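Local coordinates for malonyl acyl carrier protein transacylase (Streptococcus pneumoniae, PDB 3IM8) that probably transfers the malonyl group of malonyl-CoA to holo acyl carrier protein, supplying the chain-extending unit of bacterial fatty acid synthesis, at residues A[3-8]-A[267-272]; A[84-89]-A[224-229]; A[128-133]-A[193-198]; A[151-156]-A[168-173]; A[14-19]-A[50-55]. All blocks are in the same frame, centred on the assembly; numbering follows the deposited sequence.

Interaction 1 of 5, residues A[3-8]-A[267-272]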
# COMPACT_ATOMS: atom_id res chain seq x y z
N LYS A 3 -3.55 -18.28 11.65
CA LYS A 3 -4.91 -18.42 11.01
C LYS A 3 -5.36 -17.21 10.13
O LYS A 3 -5.67 -17.39 8.97
CB LYS A 3 -5.97 -18.82 12.06
CG LYS A 3 -6.94 -19.84 11.58
CD LYS A 3 -7.66 -20.53 12.72
CE LYS A 3 -8.80 -21.27 12.12
NZ LYS A 3 -9.36 -20.36 11.08
N THR A 4 -5.39 -15.98 10.65
CA THR A 4 -5.92 -14.83 9.85
C THR A 4 -4.86 -13.73 9.61
O THR A 4 -4.15 -13.34 10.55
CB THR A 4 -7.20 -14.21 10.50
OG1 THR A 4 -8.24 -15.16 10.52
CG2 THR A 4 -7.71 -12.98 9.71
N ALA A 5 -4.75 -13.23 8.36
CA ALA A 5 -3.95 -12.00 8.05
C ALA A 5 -4.82 -10.80 7.61
O ALA A 5 -5.76 -10.98 6.83
CB ALA A 5 -2.91 -12.29 6.98
N PHE A 6 -4.52 -9.60 8.15
CA PHE A 6 -5.14 -8.34 7.68
C PHE A 6 -4.22 -7.74 6.60
O PHE A 6 -2.99 -7.62 6.79
CB PHE A 6 -5.39 -7.34 8.81
CG PHE A 6 -6.52 -7.73 9.78
CD1 PHE A 6 -7.19 -8.97 9.69
CD2 PHE A 6 -6.91 -6.86 10.78
CE1 PHE A 6 -8.23 -9.30 10.60
CE2 PHE A 6 -7.93 -7.17 11.68
CZ PHE A 6 -8.59 -8.39 11.59
N LEU A 7 -4.81 -7.37 5.48
CA LEU A 7 -4.08 -6.81 4.36
C LEU A 7 -4.53 -5.36 4.24
O LEU A 7 -5.71 -5.09 3.99
CB LEU A 7 -4.44 -7.58 3.12
CG LEU A 7 -4.11 -9.08 3.15
CD1 LEU A 7 -4.57 -9.73 1.86
CD2 LEU A 7 -2.64 -9.42 3.44
N PHE A 8 -3.61 -4.41 4.38
CA PHE A 8 -4.06 -3.00 4.39
C PHE A 8 -3.95 -2.27 3.03
O PHE A 8 -2.92 -2.30 2.39
CB PHE A 8 -3.33 -2.23 5.47
CG PHE A 8 -3.70 -2.64 6.88
CD1 PHE A 8 -3.16 -3.78 7.46
CD2 PHE A 8 -4.53 -1.84 7.66
CE1 PHE A 8 -3.48 -4.14 8.77
CE2 PHE A 8 -4.83 -2.16 8.96
CZ PHE A 8 -4.32 -3.33 9.53
N SER A 267 -4.85 -19.07 6.85
CA SER A 267 -5.96 -19.58 5.99
C SER A 267 -6.94 -18.50 5.44
O SER A 267 -7.39 -18.58 4.27
CB SER A 267 -6.75 -20.67 6.73
OG SER A 267 -7.19 -20.21 8.00
N ASN A 268 -7.22 -17.51 6.28
CA ASN A 268 -8.25 -16.51 6.09
C ASN A 268 -7.63 -15.11 5.79
O ASN A 268 -6.74 -14.67 6.52
CB ASN A 268 -8.99 -16.47 7.43
CG ASN A 268 -10.47 -16.21 7.29
OD1 ASN A 268 -11.02 -15.30 7.95
ND2 ASN A 268 -11.14 -17.00 6.43
N PHE A 269 -8.08 -14.40 4.76
CA PHE A 269 -7.53 -13.03 4.51
C PHE A 269 -8.60 -11.95 4.64
O PHE A 269 -9.66 -12.09 4.06
CB PHE A 269 -6.82 -12.90 3.15
CG PHE A 269 -5.57 -13.74 3.01
CD1 PHE A 269 -4.32 -13.19 3.29
CD2 PHE A 269 -5.65 -15.07 2.55
CE1 PHE A 269 -3.15 -13.93 3.15
CE2 PHE A 269 -4.47 -15.85 2.40
CZ PHE A 269 -3.23 -15.28 2.69
N ILE A 270 -8.32 -10.89 5.42
CA ILE A 270 -9.31 -9.77 5.55
C ILE A 270 -8.63 -8.52 5.05
O ILE A 270 -7.61 -8.10 5.63
CB ILE A 270 -9.87 -9.59 6.99
CG1 ILE A 270 -10.74 -10.82 7.39
CG2 ILE A 270 -10.77 -8.36 7.09
CD1 ILE A 270 -11.19 -10.83 8.86
N GLU A 271 -9.14 -7.97 3.96
CA GLU A 271 -8.57 -6.73 3.45
C GLU A 271 -9.26 -5.58 4.17
O GLU A 271 -10.50 -5.50 4.22
CB GLU A 271 -8.71 -6.62 1.93
CG GLU A 271 -8.33 -5.24 1.40
CD GLU A 271 -8.39 -5.16 -0.08
OE1 GLU A 271 -9.03 -6.05 -0.68
OE2 GLU A 271 -7.81 -4.22 -0.65
N ILE A 272 -8.46 -4.69 4.76
CA ILE A 272 -8.97 -3.55 5.52
C ILE A 272 -9.09 -2.38 4.54
O ILE A 272 -8.11 -2.05 3.92
CB ILE A 272 -7.96 -3.15 6.62
CG1 ILE A 272 -7.57 -4.36 7.45
CG2 ILE A 272 -8.53 -1.93 7.47
CD1 ILE A 272 -8.76 -5.03 8.14
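Lys3 O is gripped by three donors of 267-272 at the mouth of a parallel strand pair. Ser267 N lies at 2.8 Å from Lys3 O on a bent bond (138° at the hydrogen). Asn268 N comes in almost straight (174°), at 3.1 Å from Lys3 O, and Ser267 OG adds a weak third bond. From there regular parallel pairing takes over, Ala5 and Leu7 each bonding through N and O to 268-272, and Ile272 N ends it at 2.9 Å from Leu7 O.

On the face carrying Phe6, Phe8, Ile270 and Ile272, Ile272 fits between two rings. Its CG1, anti to the carbonyl carbon (chi1 -52°), sits over a face of the Phe8 ring, 3.9 Å from the centroid, in a CH-pi contact, while its CD1 reaches Phe6 CD2 at 3.7 Å. Ile270 CD1 touches Phe6 CE1 at 3.8 Å. On the other face, Leu7 CD1 packs on Phe269 CD1 at 3.8 Å.

These are the two central strands of a four-stranded parallel sheet, flanked by 85-88 beyond 4-8 and by 290-294 beyond 268-272. Helix 58-78 covers the phenylalanine-isoleucine face, and Met261 of helix 254-263 covers Ala5, Leu7 and Phe269.

Interaction 2 of 5, residues A[84-89]-A[224-229]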
# COMPACT_ATOMS: atom_id res chain seq x y z
N ASP A 84 -3.26 -12.43 12.94
CA ASP A 84 -2.07 -13.21 13.31
C ASP A 84 -0.82 -12.72 12.58
O ASP A 84 0.33 -12.89 13.05
CB ASP A 84 -2.32 -14.71 13.05
CG ASP A 84 -3.50 -15.24 13.88
OD1 ASP A 84 -3.37 -15.24 15.11
OD2 ASP A 84 -4.57 -15.57 13.34
N MET A 85 -1.05 -12.10 11.43
CA MET A 85 0.03 -11.50 10.61
C MET A 85 -0.57 -10.32 9.85
O MET A 85 -1.78 -10.32 9.58
CB MET A 85 0.60 -12.49 9.57
CG MET A 85 1.17 -13.76 10.14
SD MET A 85 2.10 -14.76 8.96
CE MET A 85 3.36 -13.64 8.47
N VAL A 86 0.25 -9.34 9.50
CA VAL A 86 -0.21 -8.20 8.69
C VAL A 86 0.72 -7.90 7.51
O VAL A 86 1.85 -8.32 7.51
CB VAL A 86 -0.38 -6.90 9.52
CG1 VAL A 86 -1.41 -7.09 10.64
CG2 VAL A 86 0.98 -6.40 10.07
N ALA A 87 0.22 -7.11 6.55
CA ALA A 87 0.97 -6.57 5.43
C ALA A 87 0.07 -5.46 4.89
O ALA A 87 -1.14 -5.42 5.20
CB ALA A 87 1.20 -7.66 4.34
N GLY A 88 0.63 -4.57 4.09
CA GLY A 88 -0.16 -3.49 3.49
C GLY A 88 0.55 -3.02 2.23
O GLY A 88 1.78 -3.14 2.15
N LEU A 89 -0.21 -2.50 1.27
CA LEU A 89 0.36 -2.09 -0.02
C LEU A 89 0.95 -0.70 0.10
O LEU A 89 0.22 0.29 0.19
CB LEU A 89 -0.69 -2.13 -1.14
CG LEU A 89 -0.30 -1.66 -2.54
CD1 LEU A 89 0.51 -2.75 -3.20
CD2 LEU A 89 -1.57 -1.28 -3.39
N CYS A 224 2.71 -8.44 16.51
CA CYS A 224 2.40 -9.51 15.60
C CYS A 224 3.26 -9.37 14.32
O CYS A 224 3.72 -8.27 14.00
CB CYS A 224 0.90 -9.54 15.34
SG CYS A 224 0.46 -8.73 13.83
N PRO A 225 3.54 -10.50 13.64
CA PRO A 225 4.47 -10.49 12.55
C PRO A 225 3.90 -9.68 11.38
O PRO A 225 2.68 -9.76 11.10
CB PRO A 225 4.63 -11.96 12.17
CG PRO A 225 4.11 -12.76 13.40
CD PRO A 225 3.08 -11.86 14.01
N LEU A 226 4.76 -8.90 10.74
CA LEU A 226 4.45 -8.09 9.53
C LEU A 226 5.34 -8.56 8.37
O LEU A 226 6.54 -8.68 8.54
CB LEU A 226 4.67 -6.61 9.80
CG LEU A 226 4.49 -5.64 8.60
CD1 LEU A 226 4.05 -4.32 9.09
CD2 LEU A 226 5.78 -5.41 7.81
N VAL A 227 4.74 -8.87 7.21
CA VAL A 227 5.48 -9.23 6.00
C VAL A 227 5.75 -7.97 5.18
O VAL A 227 4.82 -7.34 4.67
CB VAL A 227 4.72 -10.31 5.20
CG1 VAL A 227 5.50 -10.72 3.98
CG2 VAL A 227 4.46 -11.54 6.09
N GLY A 228 7.02 -7.57 5.07
CA GLY A 228 7.34 -6.32 4.39
C GLY A 228 7.31 -6.38 2.88
O GLY A 228 7.59 -7.40 2.27
N ASN A 229 6.98 -5.25 2.26
CA ASN A 229 6.86 -5.12 0.81
C ASN A 229 8.17 -5.38 0.06
O ASN A 229 8.19 -6.01 -1.02
CB ASN A 229 6.39 -3.68 0.49
CG ASN A 229 4.89 -3.45 0.74
OD1 ASN A 229 4.08 -4.38 1.01
ND2 ASN A 229 4.52 -2.21 0.63
O HOH W 1 3.47 -4.85 4.51
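Val86 and Leu226 meet through their first torsions. In Val86, chi1 of -60° puts CG1 anti to the carbonyl carbon, which leaves CG2 between the backbone N and the carbonyl carbon, and that methyl comes within 3.7 Å of Leu226 CB. Leu226 has CG anti to its own backbone N (chi1 175°); the two side chains cross obliquely. The bend of Met85 at chi3 (60°) likewise turns CE to Val227 CG2, and at 3.4 Å this Met85 CE to Val227 CG2 pair is tighter than ordinary van der Waals contact. Val86 CG1, the other methyl, faces Cys224 SG.

The backbones run in nearly the same direction and join through a single bridge at Val86 and Leu226. Val86 N donates to Pro225 O at 2.9 Å, in the carbonyl plane, and Val227 N donates to Val86 O at 3.0 Å. The chains then part toward Leu89 and Asn229. Where a parallel pairing would next join Gly88 N to Val227 O, a water intervenes, accepting from Gly88 N at 2.9 Å and lying 2.8 Å from Val227 O, to which it can donate.

Gly88 opens a GxSxG sequence whose serine, Ser90, is the predicted active-site residue, consistent with a nucleophile elbow. The side chain of Asn229 lies about 4 Å from that of Ser90 and about 6 Å from that of His199. Direct bonds and apolar packing thus hold the Met85-Ala87 part, whereas on the side of the predicted active-site residues direct backbone bonding gives way to a water between Gly88 N and Val227 O.

Interaction 3 of 5, residues A[128-133]-A[193-198]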
# COMPACT_ATOMS: atom_id res chain seq x y z
N GLY A 128 6.73 10.82 -15.46
CA GLY A 128 7.06 9.42 -15.85
C GLY A 128 5.94 8.51 -16.41
O GLY A 128 4.95 8.99 -16.92
N LYS A 129 6.10 7.20 -16.33
CA LYS A 129 5.09 6.33 -16.95
C LYS A 129 5.00 5.03 -16.13
O LYS A 129 5.93 4.71 -15.41
CB LYS A 129 5.43 6.08 -18.44
CG LYS A 129 4.33 5.31 -19.25
CD LYS A 129 4.27 5.53 -20.78
CE LYS A 129 3.24 4.52 -21.38
NZ LYS A 129 2.69 4.74 -22.78
N MET A 130 3.86 4.32 -16.24
CA MET A 130 3.54 3.07 -15.54
C MET A 130 2.69 2.19 -16.46
O MET A 130 1.67 2.65 -17.01
CB MET A 130 2.76 3.36 -14.23
CG MET A 130 3.66 3.89 -13.09
SD MET A 130 2.73 4.43 -11.66
CE MET A 130 2.09 2.79 -11.25
N VAL A 131 3.10 0.94 -16.66
CA VAL A 131 2.32 0.12 -17.52
C VAL A 131 2.08 -1.13 -16.75
O VAL A 131 3.00 -1.63 -16.15
CB VAL A 131 3.05 -0.19 -18.87
CG1 VAL A 131 2.23 -1.19 -19.66
CG2 VAL A 131 3.18 1.08 -19.70
N ALA A 132 0.84 -1.61 -16.70
CA ALA A 132 0.58 -2.96 -16.18
C ALA A 132 0.80 -3.97 -17.30
O ALA A 132 0.16 -3.91 -18.34
CB ALA A 132 -0.84 -3.08 -15.63
N VAL A 133 1.72 -4.90 -17.05
CA VAL A 133 2.01 -5.98 -17.98
C VAL A 133 1.30 -7.25 -17.52
O VAL A 133 1.72 -7.90 -16.56
CB VAL A 133 3.52 -6.25 -18.07
CG1 VAL A 133 3.80 -7.36 -19.08
CG2 VAL A 133 4.27 -4.98 -18.45
N LYS A 193 -2.64 5.88 -15.33
CA LYS A 193 -2.50 7.28 -14.90
C LYS A 193 -2.87 7.48 -13.40
O LYS A 193 -3.87 8.17 -13.07
CB LYS A 193 -3.30 8.25 -15.82
CG LYS A 193 -2.62 8.63 -17.15
CD LYS A 193 -1.38 9.58 -16.93
CE LYS A 193 -0.60 9.80 -18.25
NZ LYS A 193 0.74 10.53 -18.12
N VAL A 194 -2.03 6.93 -12.50
CA VAL A 194 -2.35 6.77 -11.07
C VAL A 194 -1.44 7.62 -10.15
O VAL A 194 -1.91 8.21 -9.16
CB VAL A 194 -2.33 5.24 -10.67
CG1 VAL A 194 -2.40 5.00 -9.14
CG2 VAL A 194 -3.49 4.48 -11.37
N SER A 195 -0.16 7.71 -10.48
CA SER A 195 0.82 8.39 -9.62
C SER A 195 2.15 8.57 -10.37
O SER A 195 2.32 8.05 -11.52
CB SER A 195 1.09 7.59 -8.33
OG SER A 195 1.60 6.30 -8.63
N GLY A 196 3.08 9.28 -9.74
CA GLY A 196 4.44 9.31 -10.24
C GLY A 196 5.02 7.90 -10.32
O GLY A 196 4.43 6.94 -9.80
N PRO A 197 6.21 7.75 -10.96
CA PRO A 197 6.76 6.39 -11.06
C PRO A 197 7.40 5.94 -9.70
O PRO A 197 8.59 5.84 -9.61
CB PRO A 197 7.81 6.53 -12.19
CG PRO A 197 8.29 7.99 -12.13
CD PRO A 197 7.18 8.78 -11.40
N PHE A 198 6.56 5.70 -8.69
CA PHE A 198 6.93 5.28 -7.34
C PHE A 198 7.55 3.87 -7.41
O PHE A 198 7.22 3.07 -8.33
CB PHE A 198 5.68 5.24 -6.45
CG PHE A 198 5.04 6.58 -6.18
CD1 PHE A 198 3.76 6.63 -5.66
CD2 PHE A 198 5.72 7.77 -6.40
CE1 PHE A 198 3.14 7.86 -5.35
CE2 PHE A 198 5.12 9.01 -6.10
CZ PHE A 198 3.82 9.05 -5.58
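Van der Waals packing joins the start of strand 129-134 to the loop 193-198, which precedes the predicted active-site residue His199. The geometry bears this out: the closest approaches are a sulfur beside oxygens and a proline ring beside a glycine, and the contact buries a modest 232 Å². Met130 has the largest share. Its CB points toward the loop, chi1 (-76°) places CG anti to the carbonyl carbon, and the nearly trans chi2 (172°) carries SD up against two backbone carbonyls. SD lies 3.6 Å from both Ser195 O and Gly196 O, and 3.7 Å from Ser195 OG, so the thioether touches the loop backbone along with one hydroxyl.

At the other end Pro197 CG rests 4.2 Å from Gly128 CA, and Pro197 CB faces Lys129 O at 4.1 Å. Gly128 has positive phi (45°), a conformation that favours glycine, and without a side chain it lets the proline ring come close. Pro197 itself is the centre of an inverse gamma turn, closed by Phe198 N bonding to Gly196 O at 2.7 Å, a tight reversal just before His199.

The strand belongs to the mixed sheet of the smaller subdomain, between 188-191 and 164-169. Met130 also packs on Val166 and Ala168 of strand 164-169, Pro197 on Ala123 and Leu202, and Val131 on the opposite face meets helix 171-184.

Interaction 4 of 5, residues A[151-156]-A[168-173]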
# COMPACT_ATOMS: atom_id res chain seq x y z
N LEU A 151 18.43 3.37 -21.71
CA LEU A 151 17.73 4.57 -22.12
C LEU A 151 17.20 5.44 -20.95
O LEU A 151 16.58 6.45 -21.21
CB LEU A 151 16.62 4.17 -23.11
CG LEU A 151 17.04 3.83 -24.55
CD1 LEU A 151 18.07 2.74 -24.68
CD2 LEU A 151 15.82 3.47 -25.37
N GLY A 152 17.41 5.01 -19.69
CA GLY A 152 16.89 5.65 -18.46
C GLY A 152 16.22 4.68 -17.45
O GLY A 152 16.08 3.49 -17.70
N VAL A 153 15.78 5.21 -16.31
CA VAL A 153 15.04 4.40 -15.31
C VAL A 153 13.77 3.70 -15.82
O VAL A 153 12.80 4.36 -16.18
CB VAL A 153 14.69 5.21 -14.03
CG1 VAL A 153 14.06 4.27 -12.99
CG2 VAL A 153 15.97 5.89 -13.47
N VAL A 154 13.80 2.37 -15.87
CA VAL A 154 12.60 1.53 -16.04
C VAL A 154 12.74 0.20 -15.28
O VAL A 154 13.60 -0.61 -15.61
CB VAL A 154 12.30 1.29 -17.53
CG1 VAL A 154 13.59 0.81 -18.25
CG2 VAL A 154 11.16 0.34 -17.70
N THR A 155 11.95 -0.03 -14.24
CA THR A 155 11.98 -1.37 -13.56
C THR A 155 10.57 -1.85 -13.18
O THR A 155 9.62 -1.03 -13.18
CB THR A 155 12.86 -1.38 -12.29
OG1 THR A 155 12.45 -0.33 -11.41
CG2 THR A 155 14.34 -1.22 -12.64
N PRO A 156 10.40 -3.16 -12.89
CA PRO A 156 9.11 -3.52 -12.30
C PRO A 156 8.94 -2.78 -10.97
O PRO A 156 9.87 -2.74 -10.17
CB PRO A 156 9.21 -5.04 -12.09
CG PRO A 156 10.17 -5.49 -13.16
CD PRO A 156 11.23 -4.35 -13.13
N ALA A 168 7.56 0.62 -14.05
CA ALA A 168 7.49 2.06 -13.97
C ALA A 168 8.85 2.72 -14.29
O ALA A 168 9.89 2.04 -14.34
CB ALA A 168 7.02 2.45 -12.57
N GLY A 169 8.83 4.05 -14.49
CA GLY A 169 10.05 4.87 -14.60
C GLY A 169 9.86 6.05 -15.54
O GLY A 169 8.77 6.60 -15.61
N GLU A 170 10.91 6.42 -16.29
CA GLU A 170 10.85 7.59 -17.21
C GLU A 170 10.21 7.25 -18.58
O GLU A 170 10.21 6.10 -19.03
CB GLU A 170 12.25 8.18 -17.41
CG GLU A 170 12.98 8.48 -16.12
CD GLU A 170 14.44 8.80 -16.33
OE1 GLU A 170 15.27 7.90 -16.32
OE2 GLU A 170 14.78 9.98 -16.48
N VAL A 171 9.64 8.28 -19.22
CA VAL A 171 8.79 8.03 -20.40
C VAL A 171 9.50 7.24 -21.47
O VAL A 171 9.04 6.19 -21.85
CB VAL A 171 8.22 9.32 -21.01
CG1 VAL A 171 7.35 8.97 -22.23
CG2 VAL A 171 7.45 10.12 -19.95
N VAL A 172 10.63 7.75 -21.96
CA VAL A 172 11.29 7.15 -23.12
C VAL A 172 11.74 5.74 -22.79
O VAL A 172 11.59 4.80 -23.61
CB VAL A 172 12.51 7.96 -23.56
CG1 VAL A 172 13.32 7.15 -24.60
CG2 VAL A 172 12.05 9.34 -24.06
N ALA A 173 12.29 5.58 -21.57
CA ALA A 173 12.74 4.27 -21.11
C ALA A 173 11.59 3.28 -20.99
O ALA A 173 11.71 2.12 -21.41
CB ALA A 173 13.53 4.39 -19.80
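Ala173, Ala168 and Val153 lose the most surface in this contact, and each represents a different part of it. Ala173, in the first turn of helix 171-184, points its CB toward the carbonyls that lead into strand 154-161: Gly152 O is 3.4 Å from Ala173 CB. Val154 CG1 meets the same methyl at 3.9 Å.

Val153 is held mainly by its backbone. Its N donates to Glu170 OE1 at 2.7 Å, using the anti lone pair of the carboxylate, while its O accepts from Glu170 N at 2.8 Å. Both polar groups of one residue are therefore bound by the residue at the helix N-cap position. CG of Glu170 lies anti to the carbonyl carbon (chi1 -52°), and beyond it the chain runs extended, crossing Val153 at about a right angle; Val153 CG2 touches OE1 at 3.6 Å.

Ala168 forms the antiparallel hydrogen-bonded pair with Thr155: Ala168 N to Thr155 O is 2.8 Å, and Thr155 N to Ala168 O is 2.9 Å. The next pair, Val154 with Gly169, is non-hydrogen-bonded, and the glycine, with no CB in the way, allows the backbones to approach, with Gly169 CA 3.2 Å from Val153 O.

The contact closes the open end of the beta hairpin 154-161/164-169 where the chain turns into helix 171-184. Val154 reaches Cys145 and Ala148 of helix 138-148, Val153 and Ala168 both touch Thr200, and Gly169 pairs with Lys129 of strand 129-134.

Interaction 5 of 5, residues A[14-19]-A[50-55]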
# COMPACT_ATOMS: atom_id res chain seq x y z
N GLN A 14 -8.64 5.47 -2.10
CA GLN A 14 -9.49 6.45 -1.41
C GLN A 14 -10.76 6.83 -2.21
O GLN A 14 -10.81 6.70 -3.43
CB GLN A 14 -8.66 7.70 -1.02
CG GLN A 14 -8.20 8.66 -2.18
CD GLN A 14 -7.08 8.11 -3.11
OE1 GLN A 14 -6.53 7.02 -2.88
NE2 GLN A 14 -6.73 8.89 -4.15
N TYR A 15 -11.79 7.33 -1.53
CA TYR A 15 -12.97 7.88 -2.24
C TYR A 15 -13.63 8.86 -1.31
O TYR A 15 -13.40 8.84 -0.09
CB TYR A 15 -13.91 6.74 -2.79
CG TYR A 15 -14.41 5.79 -1.72
CD1 TYR A 15 -13.74 4.58 -1.44
CD2 TYR A 15 -15.55 6.12 -0.95
CE1 TYR A 15 -14.20 3.74 -0.45
CE2 TYR A 15 -16.00 5.28 0.06
CZ TYR A 15 -15.33 4.10 0.31
OH TYR A 15 -15.80 3.29 1.35
N LEU A 16 -14.41 9.78 -1.86
CA LEU A 16 -14.98 10.82 -1.04
C LEU A 16 -15.93 10.16 -0.04
O LEU A 16 -16.71 9.32 -0.41
CB LEU A 16 -15.69 11.89 -1.90
CG LEU A 16 -16.09 13.28 -1.40
CD1 LEU A 16 -14.88 14.20 -1.24
CD2 LEU A 16 -17.10 13.88 -2.42
N GLY A 17 -15.82 10.54 1.22
CA GLY A 17 -16.70 10.07 2.26
C GLY A 17 -16.31 8.75 2.90
O GLY A 17 -17.07 8.25 3.73
N MET A 18 -15.19 8.14 2.49
CA MET A 18 -14.81 6.81 3.02
C MET A 18 -14.76 6.78 4.56
O MET A 18 -14.26 7.71 5.20
CB MET A 18 -13.49 6.34 2.44
CG MET A 18 -12.34 7.32 2.73
SD MET A 18 -10.80 6.77 2.08
CE MET A 18 -9.74 7.86 3.01
N GLY A 19 -15.31 5.73 5.14
CA GLY A 19 -15.30 5.61 6.59
C GLY A 19 -16.34 6.45 7.33
O GLY A 19 -16.40 6.40 8.57
N THR A 50 -15.43 16.14 1.75
CA THR A 50 -15.83 17.32 0.96
C THR A 50 -14.76 17.84 -0.01
O THR A 50 -15.12 18.55 -0.95
CB THR A 50 -16.26 18.49 1.88
OG1 THR A 50 -16.95 17.98 3.02
CG2 THR A 50 -17.17 19.50 1.14
N GLU A 51 -13.49 17.58 0.24
CA GLU A 51 -12.44 18.12 -0.62
C GLU A 51 -11.93 17.02 -1.52
O GLU A 51 -10.98 16.31 -1.17
CB GLU A 51 -11.30 18.69 0.22
CG GLU A 51 -11.65 19.98 0.94
CD GLU A 51 -10.59 20.39 1.95
OE1 GLU A 51 -10.20 21.58 1.95
OE2 GLU A 51 -10.15 19.52 2.73
N GLU A 52 -12.55 16.85 -2.69
CA GLU A 52 -12.19 15.73 -3.50
C GLU A 52 -10.78 15.88 -4.12
O GLU A 52 -10.01 14.92 -4.16
CB GLU A 52 -13.27 15.39 -4.53
CG GLU A 52 -13.04 14.03 -5.10
CD GLU A 52 -14.25 13.39 -5.75
OE1 GLU A 52 -14.03 12.34 -6.42
OE2 GLU A 52 -15.40 13.91 -5.60
N ASP A 53 -10.41 17.08 -4.54
CA ASP A 53 -9.09 17.25 -5.14
C ASP A 53 -7.95 17.07 -4.15
O ASP A 53 -6.92 16.49 -4.46
CB ASP A 53 -8.99 18.61 -5.82
CG ASP A 53 -9.80 18.68 -7.09
OD1 ASP A 53 -10.07 17.63 -7.71
OD2 ASP A 53 -10.12 19.81 -7.50
N LYS A 54 -8.13 17.58 -2.95
CA LYS A 54 -7.11 17.39 -1.92
C LYS A 54 -7.00 15.90 -1.55
O LYS A 54 -5.93 15.39 -1.32
CB LYS A 54 -7.44 18.21 -0.66
CG LYS A 54 -7.31 19.69 -0.79
CD LYS A 54 -7.05 20.19 0.58
CE LYS A 54 -7.59 21.57 0.77
NZ LYS A 54 -7.68 21.74 2.25
N LEU A 55 -8.14 15.23 -1.48
CA LEU A 55 -8.18 13.82 -1.10
C LEU A 55 -7.29 13.01 -2.07
O LEU A 55 -6.64 12.03 -1.64
CB LEU A 55 -9.63 13.26 -1.04
CG LEU A 55 -9.87 11.75 -0.70
CD1 LEU A 55 -9.29 11.31 0.70
CD2 LEU A 55 -11.31 11.30 -0.82
O HOH W 2 -14.31 10.01 -4.78
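Gln14 folds its side chain past Leu55, the two sliding by each other in opposite directions. Its CB touches Leu55 CD1 at 4.0 Å. Its CG, placed between the backbone N and the carbonyl carbon (chi1 71°), meets Leu55 CG at 3.8 Å and stands equally far from Leu55 O. The chain then bends at chi2 (-72°), and the amide finds its partners beside the contact: OE1 accepts from Gly12 N, and NE2 donates to Asn56 OD1.

Gln14 ends the GQGAQ sequence found near the N-terminus of this acyltransferase family, and a type II beta turn from Tyr15 to Met18 follows directly, with Gly17 at its positive-phi position. Leu55, in the short helix 52-55, packs against the entrance of that turn. Its CD2 presses on Tyr15 O at 3.3 Å, while CD1 reaches Met18 CE at 4.2 Å.

Leu16, at the second position of the turn, leans over the beginning of the helix. Its CD1 comes to 3.6 Å from Thr50 N. The Leu16 and Glu52 side chains cross at about a right angle, Leu16 CD2 touching Glu52 OE2. A water bridges the same two residues, accepting from Leu16 N at 2.9 Å and donating to Glu52 OE1 at 2.9 Å.

How the interactions relate
Two clusters stand apart in one fold. Interactions 1 and 2, centres 10 Å apart, share the parallel sheet through neighbouring strands 4-8 and 85-88; interactions 3 and 4, also 10 Å apart, share the mixed sheet through strands 129-134 and 164-169. Centres of interactions 1 and 3 lie 27 Å apart, on opposite sides of the chain's centre. Interaction 5 joins neither sheet, its nearest atoms about 7 Å from interaction 3. Along the chain, interaction 4 nests within 3, 3 within 2 and 2 within 1, while interaction 5, also within 1, closes before 2 opens. This nesting is consistent with an inserted smaller subdomain, as in this family, with interactions 2 and 3 nearing the predicted Ser90 and His199.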